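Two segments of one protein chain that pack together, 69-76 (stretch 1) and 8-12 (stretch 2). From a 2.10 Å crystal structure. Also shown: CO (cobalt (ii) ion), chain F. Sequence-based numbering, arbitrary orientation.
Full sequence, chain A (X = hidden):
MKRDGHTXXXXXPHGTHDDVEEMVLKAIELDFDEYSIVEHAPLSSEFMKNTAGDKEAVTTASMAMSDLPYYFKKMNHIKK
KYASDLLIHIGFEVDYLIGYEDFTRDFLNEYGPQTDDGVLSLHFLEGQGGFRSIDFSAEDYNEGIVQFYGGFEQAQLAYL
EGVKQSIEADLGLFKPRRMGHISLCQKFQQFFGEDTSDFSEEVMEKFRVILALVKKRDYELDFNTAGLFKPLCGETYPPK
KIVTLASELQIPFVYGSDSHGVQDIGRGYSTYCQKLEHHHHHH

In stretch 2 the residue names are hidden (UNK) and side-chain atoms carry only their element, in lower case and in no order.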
# COMPACT_ATOMS: atom_id res chain seq x y z
N PRO A 69 -6.25 -5.20 -19.93
CA PRO A 69 -6.99 -6.37 -20.42
C PRO A 69 -6.27 -7.71 -20.15
O PRO A 69 -6.91 -8.68 -19.76
CB PRO A 69 -7.12 -6.13 -21.93
CG PRO A 69 -6.95 -4.62 -22.10
CD PRO A 69 -6.03 -4.19 -20.98
N TYR A 70 -4.94 -7.73 -20.32
CA TYR A 70 -4.08 -8.92 -20.13
C TYR A 70 -4.02 -9.25 -18.63
O TYR A 70 -4.10 -10.44 -18.27
CB TYR A 70 -2.71 -8.70 -20.76
CG TYR A 70 -2.76 -8.45 -22.26
CD1 TYR A 70 -2.98 -9.48 -23.16
CD2 TYR A 70 -2.64 -7.16 -22.77
CE1 TYR A 70 -3.07 -9.26 -24.52
CE2 TYR A 70 -2.70 -6.92 -24.14
CZ TYR A 70 -2.92 -7.97 -25.01
OH TYR A 70 -2.96 -7.76 -26.37
N TYR A 71 -3.95 -8.23 -17.78
CA TYR A 71 -3.95 -8.38 -16.31
C TYR A 71 -5.25 -9.06 -15.86
O TYR A 71 -5.17 -10.10 -15.18
CB TYR A 71 -3.80 -7.03 -15.61
CG TYR A 71 -4.05 -7.07 -14.13
CD1 TYR A 71 -3.16 -7.71 -13.28
CD2 TYR A 71 -5.15 -6.46 -13.57
CE1 TYR A 71 -3.37 -7.74 -11.92
CE2 TYR A 71 -5.37 -6.47 -12.20
CZ TYR A 71 -4.47 -7.11 -11.37
OH TYR A 71 -4.64 -7.11 -10.01
N PHE A 72 -6.40 -8.51 -16.26
CA PHE A 72 -7.73 -9.08 -15.89
C PHE A 72 -7.87 -10.50 -16.44
O PHE A 72 -8.35 -11.36 -15.71
CB PHE A 72 -8.87 -8.17 -16.35
CG PHE A 72 -9.07 -7.00 -15.43
CD1 PHE A 72 -9.36 -7.21 -14.09
CD2 PHE A 72 -8.95 -5.71 -15.89
CE1 PHE A 72 -9.57 -6.14 -13.24
CE2 PHE A 72 -9.15 -4.64 -15.03
CZ PHE A 72 -9.45 -4.86 -13.71
N LYS A 73 -7.45 -10.74 -17.68
CA LYS A 73 -7.58 -12.09 -18.26
C LYS A 73 -6.77 -13.08 -17.41
O LYS A 73 -7.33 -14.13 -17.06
CB LYS A 73 -7.10 -12.07 -19.71
CG LYS A 73 -7.11 -13.43 -20.38
CD LYS A 73 -6.51 -13.40 -21.76
CE LYS A 73 -6.51 -14.76 -22.40
NZ LYS A 73 -5.49 -14.82 -23.46
N LYS A 74 -5.51 -12.79 -17.11
CA LYS A 74 -4.63 -13.73 -16.36
C LYS A 74 -5.20 -13.95 -14.96
O LYS A 74 -5.30 -15.09 -14.52
CB LYS A 74 -3.19 -13.21 -16.31
CG LYS A 74 -2.22 -14.04 -15.47
CD LYS A 74 -2.06 -15.46 -15.97
CE LYS A 74 -1.15 -16.29 -15.09
NZ LYS A 74 0.22 -15.75 -15.10
N MSE A 75 -5.57 -12.88 -14.25
CA MSE A 75 -5.99 -13.05 -12.86
C MSE A 75 -7.33 -13.79 -12.77
O MSE A 75 -7.53 -14.56 -11.84
CB MSE A 75 -6.09 -11.70 -12.13
CG MSE A 75 -4.78 -10.93 -12.00
SE MSE A 75 -3.19 -12.09 -11.79
CE MSE A 75 -1.86 -11.37 -13.05
N ASN A 76 -8.25 -13.52 -13.70
CA ASN A 76 -9.53 -14.21 -13.73
C ASN A 76 -9.30 -15.70 -14.00
O ASN A 76 -9.99 -16.53 -13.40
CB ASN A 76 -10.51 -13.60 -14.76
CG ASN A 76 -11.26 -12.40 -14.16
OD1 ASN A 76 -11.08 -11.25 -14.56
ND2 ASN A 76 -12.05 -12.67 -13.14
N UNK A 8 1.06 -8.85 -5.20
CA UNK A 8 1.45 -8.35 -6.54
C UNK A 8 1.77 -9.55 -7.44
O UNK A 8 1.72 -10.70 -6.95
c UNK A 8 2.14 -6.11 -5.64
n UNK A 8 1.45 -5.09 -6.26
c UNK A 8 2.19 -5.79 -4.33
c UNK A 8 2.59 -7.33 -6.38
c UNK A 8 1.16 -4.15 -5.37
n UNK A 8 1.56 -4.58 -4.17
N UNK A 9 2.12 -9.28 -8.70
CA UNK A 9 2.17 -10.28 -9.79
C UNK A 9 3.33 -9.97 -10.73
O UNK A 9 4.05 -8.97 -10.50
o UNK A 9 0.76 -9.06 -11.34
c UNK A 9 -0.36 -10.38 -9.69
c UNK A 9 0.86 -10.27 -10.58
N UNK A 10 3.46 -10.77 -11.79
CA UNK A 10 4.41 -10.52 -12.91
C UNK A 10 4.04 -9.22 -13.64
O UNK A 10 4.90 -8.73 -14.38
o UNK A 10 1.19 -13.26 -14.67
c UNK A 10 2.12 -12.83 -13.97
o UNK A 10 2.16 -13.01 -12.72
c UNK A 10 4.48 -11.72 -13.87
c UNK A 10 3.21 -12.00 -14.67
N UNK A 11 2.86 -8.64 -13.43
CA UNK A 11 2.45 -7.36 -14.08
C UNK A 11 3.09 -6.16 -13.35
O UNK A 11 2.94 -5.03 -13.81
c UNK A 11 0.93 -7.26 -14.19
c UNK A 11 0.05 -9.44 -15.10
c UNK A 11 -0.60 -9.68 -17.40
c UNK A 11 -0.26 -8.37 -17.62
c UNK A 11 0.21 -7.59 -16.58
c UNK A 11 -0.44 -10.22 -16.14
c UNK A 11 0.38 -8.11 -15.31
N UNK A 12 3.77 -6.39 -12.24
CA UNK A 12 4.47 -5.34 -11.47
C UNK A 12 5.88 -5.17 -12.04
O UNK A 12 6.71 -6.06 -11.87
s UNK A 12 5.34 -4.40 -9.03
c UNK A 12 4.55 -5.71 -9.99
CO CO F . 1.77 -3.12 -2.54
O HOH W 1 2.35 -1.46 -1.21

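Position 8 carries six side-chain atoms: one carbon leading into a five-membered ring of three carbons and two nitrogens. Its CA-to-CB bond points away from the helix, and no atom of it touches stretch 1. One ring nitrogen lies 2.2 Å from the cobalt ion CO. A five-membered ring with two nitrogens is an imidazole, so this is His8, and the metal-binding atom is NE2. Its job lies with the metal, not with the helix.

Position 9 has three side-chain atoms, a carbon that branches at once into one oxygen and one carbon. The CA-to-CB bond points toward the helix, and the branch carbon comes 3.8 Å from CE of Met75, a selenomethionine. A beta-branched hydroxyl is Thr9. Its OG1 sits near the plane of the Tyr71 ring, at the edge, and accepts a hydrogen bond from the backbone N of residue 11 at 3.0 Å. The backbone O of Thr9 also accepts from N of residue 12 at 3.1 Å, closing a type I turn.

Position 10 shows three carbons in a row, the third carrying two oxygens. Its CA-to-CB bond points sideways, but the chain bends so that its end comes nearer the helix, where one oxygen lies 2.7 Å from NZ of Lys74. A carboxylate at that length is Glu10, and the pair OE2 and NZ forms a salt bridge with a hydrogen bond donated by the lysine.

Position 11 has seven carbons, one followed by a six-membered ring, with no heteroatom. The ring reaches Tyr70, Tyr71, Lys74 and Met75. An all-carbon aromatic ring without a hydroxyl is Phe11.

Position 12 has two side-chain atoms, a carbon and then a sulfur, with nothing on stretch 1 within reach. This is Cys12.

The contact is built around one aromatic ring held against a helix by a tight turn. CA of Tyr71 lies over a face of Phe11, 3.9 Å from the ring centroid, so the helix backbone itself supplies a CH-pi contact. The Tyr71 ring adds its edge to the Phe11 face, with planes at 76°. Met75 CE packs 3.4 Å from Phe11 CD1, and Tyr70 CB lies 4.0 Å from CE2 of the same ring. The salt bridge joins the partly exposed Lys74 and Glu10 beside this apolar packing. The rule to read is economical: a turn presents the ring, successive helical turns receive it, and a charged pair adds a polar tie.

Stretch 2 (8-12) HTEFC
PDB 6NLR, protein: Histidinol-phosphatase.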